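Local structure of interpain A (Prevotella intermedia, 3BB7) at residues W284-N287 / G288-D291; V117-A120 / T121-L125; P49-K52 / W53-K56; N180-A183 / T184-H188. The protein probably acts as a secreted cysteine peptidase of the C10 (streptopain-like) family, present here as the zymogen, with the pro-part still joined to the catalytic domain. The protein carries 1 engineered substitution. All blocks are in the same frame, centred on the assembly; numbering follows the deposited sequence.

Overall arrangement
Along the chain the order is contact 3, contact 2, contact 4 and contact 1. Contact 3 opens helix 49-68 of the pro-part; the others belong to the papain-like C10 peptidase domain. Contact 2, on helix 116-128, which begins at Ala116, the engineered position of the predicted nucleophile, packs against contact 4 on helix 176-192, their centres about 10 Å apart. Contact 1, the loop between strands 280-283 and 292-294 of the large antiparallel sheet, touches both contact 2 and contact 3, with centres about 13 and 12 Å away. It thus joins the peptidase helix to the pro-part, which contact 3 brings next to the predicted catalytic residues, consistent with a latent zymogen.

Contact 1: W284-N287 / G288-D291; sequences WGWN and GDVD
Trp284 and Asp291 face each other across two beta turns, a type I' turn from Trp286 to Asp289 and a type II turn from Gly288 to Asp291, which fold the loop between strands 280-283 and 292-294 of the peptidase domain back on itself. Backbone N of Trp284 donates to OD1 of Asp291 over 3.0 Å in a nearly straight bond, meeting the carboxylate from above its plane. The indole of Trp284, with CG anti to its own carbonyl carbon (chi1 -57°), lies against the returning arm of the loop, residues 288-291. NE1 of Trp284 donates at 3.0 Å to O of Val290, which sits in the ring plane; the bond is bent at 139°, and NE1 comes from above the carbonyl plane. CG2 of Val290 is 4.0 Å from CD1 of Trp284. Val290 O has a second partner in Tyr294. The Trp284 ring also meets Phe269 and Tyr294 edge-to-face, about 7 Å from the side chain of His267, the predicted proton acceptor.

Trp286 has its CG anti to the backbone N (chi1 -157°), which presents CD1 to OD1 of Asp289 at the ring edge, 3.4 Å away. The same carboxylate oxygen is bonded to Thr46 of the pro-part, so Asp289 ties this loop to the prodomain. N of Asp289 closes the first turn on O of Trp286. One water links ND2 of Asn287 to OD1 of Asp289. Another, inside the loop, is placed to donate to Asp289 O and Asp291 OD1, though with more acceptors than protons not all need be bonded at once; it accepts from N of Trp286 at 2.9 Å.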
ATOM      1  N   TRP A 284       1.867   4.022  -2.862  1.00 10.79           N
ATOM      2  CA  TRP A 284       1.207   2.923  -3.571  1.00 11.03           C
ATOM      3  C   TRP A 284       2.139   1.760  -3.880  1.00 10.51           C
ATOM      4  O   TRP A 284       1.658   0.717  -4.322  1.00 12.27           O
ATOM      5  CB  TRP A 284       0.627   3.392  -4.912  1.00 10.82           C
ATOM      6  CG  TRP A 284      -0.349   4.537  -4.808  1.00  9.98           C
ATOM      7  CD1 TRP A 284      -0.104   5.851  -5.121  1.00 10.05           C
ATOM      8  CD2 TRP A 284      -1.720   4.468  -4.385  1.00  9.08           C
ATOM      9  NE1 TRP A 284      -1.246   6.604  -4.925  1.00 10.55           N
ATOM     10  CE2 TRP A 284      -2.240   5.788  -4.448  1.00 10.68           C
ATOM     11  CE3 TRP A 284      -2.549   3.426  -3.909  1.00 10.42           C
ATOM     12  CZ2 TRP A 284      -3.544   6.097  -4.092  1.00 11.25           C
ATOM     13  CZ3 TRP A 284      -3.884   3.762  -3.539  1.00 10.62           C
ATOM     14  CH2 TRP A 284      -4.345   5.082  -3.640  1.00 10.62           C
ATOM     15  N   GLY A 285       3.441   1.942  -3.705  1.00 10.35           N
ATOM     16  CA  GLY A 285       4.416   0.883  -3.997  1.00 11.41           C
ATOM     17  C   GLY A 285       4.521   0.637  -5.497  1.00 10.85           C
ATOM     18  O   GLY A 285       4.727  -0.484  -5.929  1.00 11.11           O
ATOM     19  N   TRP A 286       4.401   1.706  -6.291  1.00 10.32           N
ATOM     20  CA  TRP A 286       4.516   1.592  -7.740  1.00 10.39           C
ATOM     21  C   TRP A 286       5.524   2.604  -8.230  1.00 10.08           C
ATOM     22  O   TRP A 286       5.225   3.453  -9.070  1.00 10.65           O
ATOM     23  CB  TRP A 286       3.170   1.702  -8.451  1.00 10.76           C
ATOM     24  CG  TRP A 286       3.203   1.052  -9.816  1.00 11.33           C
ATOM     25  CD1 TRP A 286       3.351   1.682 -11.024  1.00 13.08           C
ATOM     26  CD2 TRP A 286       3.111  -0.364 -10.108  1.00 11.40           C
ATOM     27  NE1 TRP A 286       3.347   0.763 -12.031  1.00 13.84           N
ATOM     28  CE2 TRP A 286       3.217  -0.503 -11.504  1.00 10.90           C
ATOM     29  CE3 TRP A 286       2.967  -1.520  -9.318  1.00 12.12           C
ATOM     30  CZ2 TRP A 286       3.142  -1.757 -12.143  1.00 13.45           C
ATOM     31  CZ3 TRP A 286       2.886  -2.777  -9.952  1.00 12.36           C
ATOM     32  CH2 TRP A 286       2.976  -2.878 -11.351  1.00 12.81           C
ATOM     33  N   ASN A 287       6.727   2.523  -7.659  1.00 10.52           N
ATOM     34  CA  ASN A 287       7.875   3.350  -8.062  1.00 10.14           C
ATOM     35  C   ASN A 287       7.634   4.832  -7.863  1.00 10.74           C
ATOM     36  O   ASN A 287       8.224   5.670  -8.586  1.00 13.04           O
ATOM     37  CB  ASN A 287       8.274   3.041  -9.521  1.00 10.65           C
ATOM     38  CG  ASN A 287       8.322   1.559  -9.760  1.00 11.76           C
ATOM     39  OD1 ASN A 287       9.142   0.871  -9.159  1.00 12.48           O
ATOM     40  ND2 ASN A 287       7.363   1.042 -10.524  1.00 13.79           N
ATOM     41  N   GLY A 288       6.761   5.147  -6.904  1.00 11.10           N
ATOM     42  CA  GLY A 288       6.436   6.532  -6.582  1.00 12.39           C
ATOM     43  C   GLY A 288       5.312   7.100  -7.440  1.00 12.74           C
ATOM     44  O   GLY A 288       4.778   8.183  -7.117  1.00 14.25           O
ATOM     45  N   ASP A 289       4.891   6.380  -8.478  1.00 12.29           N
ATOM     46  CA  ASP A 289       3.856   6.923  -9.358  1.00 13.59           C
ATOM     47  C   ASP A 289       2.620   7.283  -8.527  1.00 13.44           C
ATOM     48  O   ASP A 289       2.052   6.441  -7.842  1.00 14.07           O
ATOM     49  CB  ASP A 289       3.423   5.897 -10.385  1.00 12.00           C
ATOM     50  CG  ASP A 289       4.489   5.603 -11.434  1.00 16.20           C
ATOM     51  OD1 ASP A 289       4.219   4.711 -12.296  1.00 17.94           O
ATOM     52  OD2 ASP A 289       5.562   6.262 -11.435  1.00 17.22           O
ATOM     53  N   VAL A 290       2.200   8.525  -8.676  1.00 13.38           N
ATOM     54  CA  VAL A 290       0.998   9.100  -8.060  1.00 13.06           C
ATOM     55  C   VAL A 290       0.870   8.999  -6.538  1.00 12.93           C
ATOM     56  O   VAL A 290      -0.222   9.158  -6.004  1.00 12.55           O
ATOM     57  CB  VAL A 290      -0.323   8.751  -8.843  1.00 13.23           C
ATOM     58  CG1 VAL A 290      -0.245   9.263 -10.289  1.00 12.62           C
ATOM     59  CG2 VAL A 290      -0.663   7.254  -8.818  1.00 12.60           C
ATOM     60  N   ASP A 291       1.999   8.824  -5.847  1.00 11.74           N
ATOM     61  CA  ASP A 291       1.975   8.918  -4.383  1.00 11.49           C
ATOM     62  C   ASP A 291       1.477  10.323  -4.018  1.00 11.06           C
ATOM     63  O   ASP A 291       1.741  11.301  -4.739  1.00 11.87           O
ATOM     64  CB  ASP A 291       3.357   8.667  -3.750  1.00 12.87           C
ATOM     65  CG  ASP A 291       3.826   7.238  -3.878  1.00 12.04           C
ATOM     66  OD1 ASP A 291       3.032   6.374  -4.311  1.00 12.89           O
ATOM     67  OD2 ASP A 291       5.009   6.978  -3.494  1.00 13.01           O
TER
HETATM   68  O   HOH W   1       3.739   4.511  -6.207  1.00  8.72           O
HETATM   69  O   HOH W   2       6.220   2.762 -12.613  1.00 16.46           O
HETATM   70  O   HOH W   3       7.167   8.089 -10.234  1.00 28.71           O

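Contact 2: V117-A120 / T121-L125; sequences VATA and TAQVL. Unlike the reference sequence in segment 121-125: Val124 (reference Ala).
Val117 O is gripped twice by Thr121, by the backbone N at 2.9 Å and by OG1 at 2.8 Å. The two donors come from opposite faces of the carbonyl plane, and the hydroxyl reaches back because chi1 of -59° sets OG1 beside its own backbone N. Ala122 N bonds Ala118 O at 2.8 Å, and the bonds from Gln123 N to Thr119 O and from Val124 N to Ala120 O are longer. These are the i to i+4 bonds of helix 116-128, the central helix of the papain-like fold, whose first residue, Ala116, replaces by engineering the predicted nucleophile.

Thr119 and Gln123 run side by side, with CG of Gln123 resting 3.3 Å from Thr119 O and its NE2 4.1 Å from Thr119 CG2. The amide of Gln123 is held further out: OE1 accepts from Thr92 and Trp94, and NE2 donates to Asn283, while Thr119 OG1 is bonded to Thr114 and Gly95. Val117 CG1 lies 4.1 Å from Thr121 OG1, on the side that meets Met208 and Cys211 of helix 208-218. Ala120 and Val124 pack on Val270 of strand 267-274, and Ala122 meets Leu185 of helix 176-192.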
ATOM      1  N   VAL A 117       1.574  -6.642  -1.602  1.00  9.69           N
ATOM      2  CA  VAL A 117       1.683  -6.850  -0.143  1.00 10.35           C
ATOM      3  C   VAL A 117       3.141  -6.883   0.265  1.00  9.30           C
ATOM      4  O   VAL A 117       3.515  -6.304   1.287  1.00 10.50           O
ATOM      5  CB  VAL A 117       0.935  -8.149   0.303  1.00  9.97           C
ATOM      6  CG1 VAL A 117       1.236  -8.506   1.745  1.00 12.29           C
ATOM      7  CG2 VAL A 117      -0.574  -7.938   0.101  1.00 11.45           C
ATOM      8  N   ALA A 118       3.982  -7.544  -0.537  1.00 10.08           N
ATOM      9  CA  ALA A 118       5.409  -7.590  -0.203  1.00  9.29           C
ATOM     10  C   ALA A 118       6.041  -6.216  -0.305  1.00  9.55           C
ATOM     11  O   ALA A 118       6.822  -5.832   0.563  1.00 10.25           O
ATOM     12  CB  ALA A 118       6.127  -8.574  -1.072  1.00  8.85           C
ATOM     13  N   THR A 119       5.694  -5.436  -1.331  1.00  9.15           N
ATOM     14  CA  THR A 119       6.285  -4.114  -1.499  1.00 10.22           C
ATOM     15  C   THR A 119       5.867  -3.174  -0.346  1.00  9.97           C
ATOM     16  O   THR A 119       6.709  -2.407   0.193  1.00  9.93           O
ATOM     17  CB  THR A 119       5.903  -3.568  -2.873  1.00 10.18           C
ATOM     18  OG1 THR A 119       6.530  -4.388  -3.868  1.00 10.90           O
ATOM     19  CG2 THR A 119       6.324  -2.121  -3.050  1.00 10.82           C
ATOM     20  N   ALA A 120       4.587  -3.218   0.031  1.00  9.71           N
ATOM     21  CA  ALA A 120       4.129  -2.390   1.146  1.00  9.63           C
ATOM     22  C   ALA A 120       4.819  -2.821   2.457  1.00 10.43           C
ATOM     23  O   ALA A 120       5.350  -1.983   3.182  1.00 10.65           O
ATOM     24  CB  ALA A 120       2.606  -2.498   1.281  1.00  9.91           C
ATOM     25  N   THR A 121       4.862  -4.129   2.739  1.00  9.77           N
ATOM     26  CA  THR A 121       5.502  -4.620   3.959  1.00 10.88           C
ATOM     27  C   THR A 121       6.986  -4.261   3.979  1.00 10.03           C
ATOM     28  O   THR A 121       7.499  -3.785   4.992  1.00  9.95           O
ATOM     29  CB  THR A 121       5.299  -6.143   4.048  1.00 10.45           C
ATOM     30  OG1 THR A 121       3.890  -6.423   4.065  1.00 10.36           O
ATOM     31  CG2 THR A 121       5.915  -6.695   5.317  1.00 10.42           C
ATOM     32  N   ALA A 122       7.684  -4.440   2.858  1.00  9.49           N
ATOM     33  CA  ALA A 122       9.123  -4.123   2.831  1.00  9.08           C
ATOM     34  C   ALA A 122       9.351  -2.634   3.144  1.00  8.81           C
ATOM     35  O   ALA A 122      10.291  -2.289   3.873  1.00  9.66           O
ATOM     36  CB  ALA A 122       9.711  -4.528   1.476  1.00  9.14           C
ATOM     37  N   GLN A 123       8.496  -1.762   2.609  1.00  9.70           N
ATOM     38  CA  GLN A 123       8.706  -0.329   2.859  1.00  9.39           C
ATOM     39  C   GLN A 123       8.460   0.009   4.332  1.00  9.25           C
ATOM     40  O   GLN A 123       9.164   0.844   4.908  1.00  9.05           O
ATOM     41  CB  GLN A 123       7.861   0.538   1.951  1.00  9.35           C
ATOM     42  CG  GLN A 123       8.273   0.445   0.483  1.00 10.18           C
ATOM     43  CD  GLN A 123       7.605   1.495  -0.390  1.00  9.64           C
ATOM     44  OE1 GLN A 123       8.226   2.503  -0.767  1.00 10.55           O
ATOM     45  NE2 GLN A 123       6.339   1.267  -0.720  1.00 11.06           N
ATOM     46  N   VAL A 124       7.461  -0.619   4.958  1.00  8.85           N
ATOM     47  CA  VAL A 124       7.271  -0.393   6.387  1.00  9.54           C
ATOM     48  C   VAL A 124       8.435  -0.953   7.214  1.00  9.79           C
ATOM     49  O   VAL A 124       8.921  -0.271   8.108  1.00 10.76           O
ATOM     50  CB  VAL A 124       5.909  -0.961   6.844  1.00  9.10           C
ATOM     51  CG1 VAL A 124       5.754  -0.839   8.406  1.00  9.46           C
ATOM     52  CG2 VAL A 124       4.792  -0.183   6.157  1.00  9.51           C
ATOM     53  N   LEU A 125       8.902  -2.168   6.929  1.00  9.38           N
ATOM     54  CA  LEU A 125      10.058  -2.710   7.682  1.00 10.44           C
ATOM     55  C   LEU A 125      11.295  -1.840   7.510  1.00  9.46           C
ATOM     56  O   LEU A 125      12.028  -1.568   8.478  1.00 10.39           O
ATOM     57  CB  LEU A 125      10.366  -4.134   7.224  1.00 10.20           C
ATOM     58  CG  LEU A 125       9.603  -5.225   8.016  1.00 11.56           C
ATOM     59  CD1 LEU A 125       8.103  -4.918   8.224  1.00 11.66           C
ATOM     60  CD2 LEU A 125       9.830  -6.625   7.461  1.00 11.45           C
TER

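Contact 3: P49-K52 / W53-K56; sequences PSFK and WWLK
Phe51 and Leu55, one turn apart, make the main side-chain contact at the start of helix 49-68, the pro-part helix that runs beside the active site of the zymogen. A chi1 of 176° puts CG of Phe51 beside the carbonyl carbon, and the ring reaches out from the helix where Leu55 can lie over one face. CG of Leu55 stands 4.3 Å from the ring centroid in a CH-pi contact, 16° off the ring normal, and CD1 of Leu55 comes within 3.6 Å of CE1 of Phe51. CE2 of Phe51 meets CE3 of Trp54 at 4.1 Å, so the phenyl ring touches both neighbours; beyond the segments Phe51 also touches Val290.

Lys52 contributes mainly through its backbone and the root of its side chain. O of Lys52 accepts from N of Lys56 at 3.1 Å, and CG of Lys56 rests against the same oxygen. The bonds from Trp53 to Pro49, Trp54 to Ser50 and Leu55 to Phe51 complete the helical set.

The far end of the Trp53 indole leads away, stacking on the ring of His267, the predicted proton acceptor, and donating NE1 to Phe307 O. Ser50 OG is bonded to Ala268 N nearby. This placing of prodomain side chains against the catalytic site is consistent with a block on activity. Within the turn, CB of Trp53 lies 3.4 Å from O of Ser50, and CE3 of Trp53 stays 3.8 Å from that oxygen, which lies near the ring plane.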
ATOM      1  N   PRO A  49      -1.622  -0.706  -9.945  1.00 15.13           N
ATOM      2  CA  PRO A  49      -2.884  -1.408  -9.674  1.00 15.03           C
ATOM      3  C   PRO A  49      -3.622  -0.915  -8.405  1.00 14.50           C
ATOM      4  O   PRO A  49      -4.869  -0.980  -8.343  1.00 14.75           O
ATOM      5  CB  PRO A  49      -2.438  -2.876  -9.514  1.00 15.58           C
ATOM      6  CG  PRO A  49      -1.144  -2.911 -10.301  1.00 17.43           C
ATOM      7  CD  PRO A  49      -0.479  -1.637  -9.900  1.00 16.28           C
ATOM      8  N   SER A  50      -2.891  -0.439  -7.401  1.00 13.62           N
ATOM      9  CA  SER A  50      -3.557  -0.074  -6.153  1.00 13.04           C
ATOM     10  C   SER A  50      -4.265   1.281  -6.315  1.00 12.75           C
ATOM     11  O   SER A  50      -5.378   1.487  -5.783  1.00 13.03           O
ATOM     12  CB  SER A  50      -2.560  -0.113  -5.007  1.00 13.56           C
ATOM     13  OG  SER A  50      -2.039  -1.437  -4.876  1.00 14.11           O
ATOM     14  N   PHE A  51      -3.661   2.190  -7.090  1.00 12.20           N
ATOM     15  CA  PHE A  51      -4.327   3.444  -7.439  1.00 11.97           C
ATOM     16  C   PHE A  51      -5.569   3.164  -8.288  1.00 12.59           C
ATOM     17  O   PHE A  51      -6.636   3.785  -8.088  1.00 11.49           O
ATOM     18  CB  PHE A  51      -3.332   4.353  -8.173  1.00 11.82           C
ATOM     19  CG  PHE A  51      -3.913   5.650  -8.679  1.00 10.95           C
ATOM     20  CD1 PHE A  51      -3.984   5.923 -10.055  1.00 13.19           C
ATOM     21  CD2 PHE A  51      -4.300   6.628  -7.774  1.00 12.46           C
ATOM     22  CE1 PHE A  51      -4.493   7.158 -10.518  1.00 13.56           C
ATOM     23  CE2 PHE A  51      -4.784   7.860  -8.209  1.00 14.15           C
ATOM     24  CZ  PHE A  51      -4.893   8.122  -9.590  1.00 13.20           C
ATOM     25  N   LYS A  52      -5.460   2.186  -9.184  1.00 12.85           N
ATOM     26  CA  LYS A  52      -6.623   1.778  -9.974  1.00 14.55           C
ATOM     27  C   LYS A  52      -7.776   1.308  -9.083  1.00 12.89           C
ATOM     28  O   LYS A  52      -8.941   1.676  -9.331  1.00 13.69           O
ATOM     29  CB  LYS A  52      -6.222   0.695 -10.980  1.00 15.18           C
ATOM     30  CG  LYS A  52      -5.498   1.275 -12.162  1.00 20.26           C
ATOM     31  CD  LYS A  52      -5.182   0.193 -13.208  1.00 26.51           C
ATOM     32  CE  LYS A  52      -4.920   0.808 -14.579  1.00 31.22           C
ATOM     33  NZ  LYS A  52      -4.082   2.045 -14.467  1.00 34.18           N
ATOM     34  N   TRP A  53      -7.459   0.533  -8.038  1.00 12.17           N
ATOM     35  CA  TRP A  53      -8.471   0.107  -7.068  1.00 12.41           C
ATOM     36  C   TRP A  53      -9.135   1.327  -6.428  1.00 12.75           C
ATOM     37  O   TRP A  53     -10.374   1.410  -6.357  1.00 12.05           O
ATOM     38  CB  TRP A  53      -7.884  -0.798  -5.970  1.00 12.97           C
ATOM     39  CG  TRP A  53      -8.855  -0.944  -4.849  1.00 12.97           C
ATOM     40  CD1 TRP A  53      -9.966  -1.773  -4.801  1.00 14.04           C
ATOM     41  CD2 TRP A  53      -8.882  -0.178  -3.641  1.00 13.44           C
ATOM     42  NE1 TRP A  53     -10.628  -1.602  -3.603  1.00 15.06           N
ATOM     43  CE2 TRP A  53     -10.005  -0.610  -2.887  1.00 13.13           C
ATOM     44  CE3 TRP A  53      -8.051   0.818  -3.117  1.00 12.27           C
ATOM     45  CZ2 TRP A  53     -10.346  -0.035  -1.651  1.00 13.35           C
ATOM     46  CZ3 TRP A  53      -8.372   1.388  -1.875  1.00 13.49           C
ATOM     47  CH2 TRP A  53      -9.515   0.952  -1.153  1.00 13.97           C
ATOM     48  N   TRP A  54      -8.315   2.269  -5.975  1.00 12.06           N
ATOM     49  CA  TRP A  54      -8.820   3.436  -5.265  1.00 11.08           C
ATOM     50  C   TRP A  54      -9.809   4.208  -6.163  1.00 11.35           C
ATOM     51  O   TRP A  54     -10.876   4.620  -5.707  1.00 11.28           O
ATOM     52  CB  TRP A  54      -7.659   4.330  -4.821  1.00 10.54           C
ATOM     53  CG  TRP A  54      -8.138   5.536  -4.072  1.00  9.87           C
ATOM     54  CD1 TRP A  54      -8.492   5.607  -2.740  1.00 11.73           C
ATOM     55  CD2 TRP A  54      -8.307   6.855  -4.608  1.00  9.87           C
ATOM     56  NE1 TRP A  54      -8.905   6.891  -2.431  1.00 10.12           N
ATOM     57  CE2 TRP A  54      -8.774   7.683  -3.553  1.00  9.64           C
ATOM     58  CE3 TRP A  54      -8.097   7.415  -5.880  1.00 11.96           C
ATOM     59  CZ2 TRP A  54      -9.098   9.023  -3.750  1.00  9.50           C
ATOM     60  CZ3 TRP A  54      -8.394   8.758  -6.069  1.00 10.98           C
ATOM     61  CH2 TRP A  54      -8.879   9.546  -5.004  1.00 10.99           C
ATOM     62  N   LEU A  55      -9.473   4.398  -7.433  1.00 11.57           N
ATOM     63  CA  LEU A  55     -10.385   5.083  -8.347  1.00 11.79           C
ATOM     64  C   LEU A  55     -11.712   4.329  -8.492  1.00 11.73           C
ATOM     65  O   LEU A  55     -12.787   4.951  -8.545  1.00 11.34           O
ATOM     66  CB  LEU A  55      -9.741   5.269  -9.723  1.00 11.77           C
ATOM     67  CG  LEU A  55      -8.576   6.266  -9.794  1.00 12.45           C
ATOM     68  CD1 LEU A  55      -7.935   6.201 -11.196  1.00 13.23           C
ATOM     69  CD2 LEU A  55      -8.998   7.698  -9.482  1.00 12.16           C
ATOM     70  N   LYS A  56     -11.641   3.008  -8.598  1.00 12.43           N
ATOM     71  CA  LYS A  56     -12.873   2.190  -8.711  1.00 13.59           C
ATOM     72  C   LYS A  56     -13.738   2.292  -7.441  1.00 12.39           C
ATOM     73  O   LYS A  56     -14.966   2.438  -7.517  1.00 12.38           O
ATOM     74  CB  LYS A  56     -12.508   0.733  -9.020  1.00 14.96           C
ATOM     75  CG  LYS A  56     -11.943   0.543 -10.440  1.00 19.49           C
ATOM     76  CD  LYS A  56     -11.825  -0.926 -10.809  1.00 25.56           C
ATOM     77  CE  LYS A  56     -11.793  -1.103 -12.331  1.00 29.55           C
ATOM     78  NZ  LYS A  56     -12.030  -2.527 -12.773  1.00 31.94           N
TER

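Contact 4: N180-A183 / T184-H188; sequences NAVA and TLMLH
Hydrogen bonding is densest between Asn180 and Thr184. Asn180 O accepts from Thr184 N at 2.9 Å and from Thr184 OG1 at 2.8 Å, one donor to either side of the carbonyl plane and each tilted from it by roughly 30°. The hydroxyl gets there with OG1 anti to the carbonyl carbon of Thr184 (chi1 -63°), within reach of the preceding turn. Met186 N bonds Val182 O at 2.9 Å and Leu187 N bonds Ala183 O at 3.0 Å, whereas the bond from Leu185 N to Ala181 O is stretched to 3.4 Å and weak. Together they form one continuous run of alpha-helical i to i+4 bonds in helix 176-192, which packs beside helix 116-128 of the papain-like peptidase domain.

Among the apolar contacts, the bend of Met186 at chi2 (-75°) turns the thioether so that CE lies 4.3 Å from CG2 of Val182. Met186 also touches Thr119 and Ala122, so this face of the helix lies on helix 116-128. Leu187 touches Ile152 of strand 150-154. A close van der Waals contact sets CG of Met186 3.2 Å from Val182 O.

Around the His188 ring, CG2 of Thr184, within the same segment, stands over one face, 3.9 Å above the ring plane toward the rim. The rings of Phe156 and Tyr161 meet the imidazole, and ND1 of His188 is hydrogen-bonded to Tyr161 OH.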
ATOM      1  N   ASN A 180      20.632  -6.201  -4.193  1.00 10.43           N
ATOM      2  CA  ASN A 180      20.455  -7.418  -3.401  1.00 11.88           C
ATOM      3  C   ASN A 180      19.815  -7.176  -2.024  1.00 10.54           C
ATOM      4  O   ASN A 180      19.053  -8.002  -1.514  1.00 10.58           O
ATOM      5  CB  ASN A 180      21.789  -8.125  -3.282  1.00 12.31           C
ATOM      6  CG  ASN A 180      22.170  -8.824  -4.575  1.00 16.98           C
ATOM      7  OD1 ASN A 180      21.298  -9.172  -5.376  1.00 19.81           O
ATOM      8  ND2 ASN A 180      23.448  -9.051  -4.770  1.00 18.70           N
ATOM      9  N   ALA A 181      20.159  -6.047  -1.409  1.00 10.54           N
ATOM     10  CA  ALA A 181      19.601  -5.706  -0.107  1.00 10.49           C
ATOM     11  C   ALA A 181      18.106  -5.653  -0.188  1.00  9.83           C
ATOM     12  O   ALA A 181      17.424  -6.300   0.600  1.00 11.17           O
ATOM     13  CB  ALA A 181      20.142  -4.388   0.377  1.00  9.98           C
ATOM     14  N   VAL A 182      17.585  -4.860  -1.132  1.00  9.85           N
ATOM     15  CA  VAL A 182      16.150  -4.715  -1.222  1.00  9.90           C
ATOM     16  C   VAL A 182      15.477  -5.980  -1.780  1.00 10.26           C
ATOM     17  O   VAL A 182      14.356  -6.305  -1.345  1.00 10.79           O
ATOM     18  CB  VAL A 182      15.725  -3.421  -1.987  1.00  8.67           C
ATOM     19  CG1 VAL A 182      15.982  -3.518  -3.498  1.00 10.77           C
ATOM     20  CG2 VAL A 182      14.270  -3.115  -1.730  1.00 11.00           C
ATOM     21  N   ALA A 183      16.135  -6.678  -2.717  1.00 11.04           N
ATOM     22  CA  ALA A 183      15.542  -7.880  -3.305  1.00 10.83           C
ATOM     23  C   ALA A 183      15.365  -8.980  -2.266  1.00 10.75           C
ATOM     24  O   ALA A 183      14.400  -9.716  -2.329  1.00 10.80           O
ATOM     25  CB  ALA A 183      16.396  -8.382  -4.446  1.00 11.65           C
ATOM     26  N   THR A 184      16.329  -9.111  -1.341  1.00 10.12           N
ATOM     27  CA  THR A 184      16.229 -10.094  -0.264  1.00 10.67           C
ATOM     28  C   THR A 184      15.019  -9.776   0.608  1.00 10.55           C
ATOM     29  O   THR A 184      14.232 -10.671   0.908  1.00 10.06           O
ATOM     30  CB  THR A 184      17.518 -10.080   0.566  1.00 10.45           C
ATOM     31  OG1 THR A 184      18.618 -10.478  -0.274  1.00 12.06           O
ATOM     32  CG2 THR A 184      17.393 -11.012   1.756  1.00 12.18           C
ATOM     33  N   LEU A 185      14.882  -8.507   1.013  1.00 10.14           N
ATOM     34  CA  LEU A 185      13.762  -8.088   1.841  1.00 10.17           C
ATOM     35  C   LEU A 185      12.410  -8.334   1.140  1.00  9.44           C
ATOM     36  O   LEU A 185      11.471  -8.864   1.745  1.00 10.58           O
ATOM     37  CB  LEU A 185      13.932  -6.613   2.238  1.00  9.92           C
ATOM     38  CG  LEU A 185      12.819  -6.013   3.105  1.00 10.58           C
ATOM     39  CD1 LEU A 185      12.738  -6.749   4.484  1.00 12.09           C
ATOM     40  CD2 LEU A 185      13.030  -4.534   3.318  1.00 11.47           C
ATOM     41  N   MET A 186      12.324  -7.990  -0.149  1.00  9.61           N
ATOM     42  CA  MET A 186      11.093  -8.208  -0.935  1.00  9.55           C
ATOM     43  C   MET A 186      10.727  -9.685  -0.987  1.00  9.62           C
ATOM     44  O   MET A 186       9.581 -10.042  -0.760  1.00  9.76           O
ATOM     45  CB  MET A 186      11.299  -7.718  -2.366  1.00 10.03           C
ATOM     46  CG  MET A 186      11.339  -6.219  -2.507  1.00 11.21           C
ATOM     47  SD  MET A 186       9.686  -5.508  -2.366  1.00 11.95           S
ATOM     48  CE  MET A 186      10.079  -3.764  -2.487  1.00 12.58           C
ATOM     49  N   LEU A 187      11.726 -10.540  -1.263  1.00  9.58           N
ATOM     50  CA  LEU A 187      11.478 -11.974  -1.357  1.00 10.62           C
ATOM     51  C   LEU A 187      10.994 -12.489   0.001  1.00 10.21           C
ATOM     52  O   LEU A 187      10.005 -13.203   0.095  1.00 10.41           O
ATOM     53  CB  LEU A 187      12.759 -12.679  -1.774  1.00 11.49           C
ATOM     54  CG  LEU A 187      12.870 -14.170  -1.451  1.00 15.33           C
ATOM     55  CD1 LEU A 187      11.995 -14.850  -2.397  1.00 17.57           C
ATOM     56  CD2 LEU A 187      14.306 -14.638  -1.594  1.00 17.53           C
ATOM     57  N   HIS A 188      11.660 -12.069   1.069  1.00  9.78           N
ATOM     58  CA  HIS A 188      11.297 -12.567   2.394  1.00  9.25           C
ATOM     59  C   HIS A 188       9.909 -12.102   2.806  1.00  9.28           C
ATOM     60  O   HIS A 188       9.132 -12.892   3.371  1.00  9.48           O
ATOM     61  CB  HIS A 188      12.353 -12.149   3.395  1.00  9.02           C
ATOM     62  CG  HIS A 188      13.619 -12.929   3.267  1.00  9.41           C
ATOM     63  ND1 HIS A 188      14.429 -13.191   4.351  1.00 11.76           N
ATOM     64  CD2 HIS A 188      14.188 -13.551   2.199  1.00 11.21           C
ATOM     65  CE1 HIS A 188      15.473 -13.905   3.948  1.00 12.85           C
ATOM     66  NE2 HIS A 188      15.337 -14.160   2.657  1.00 13.30           N
TER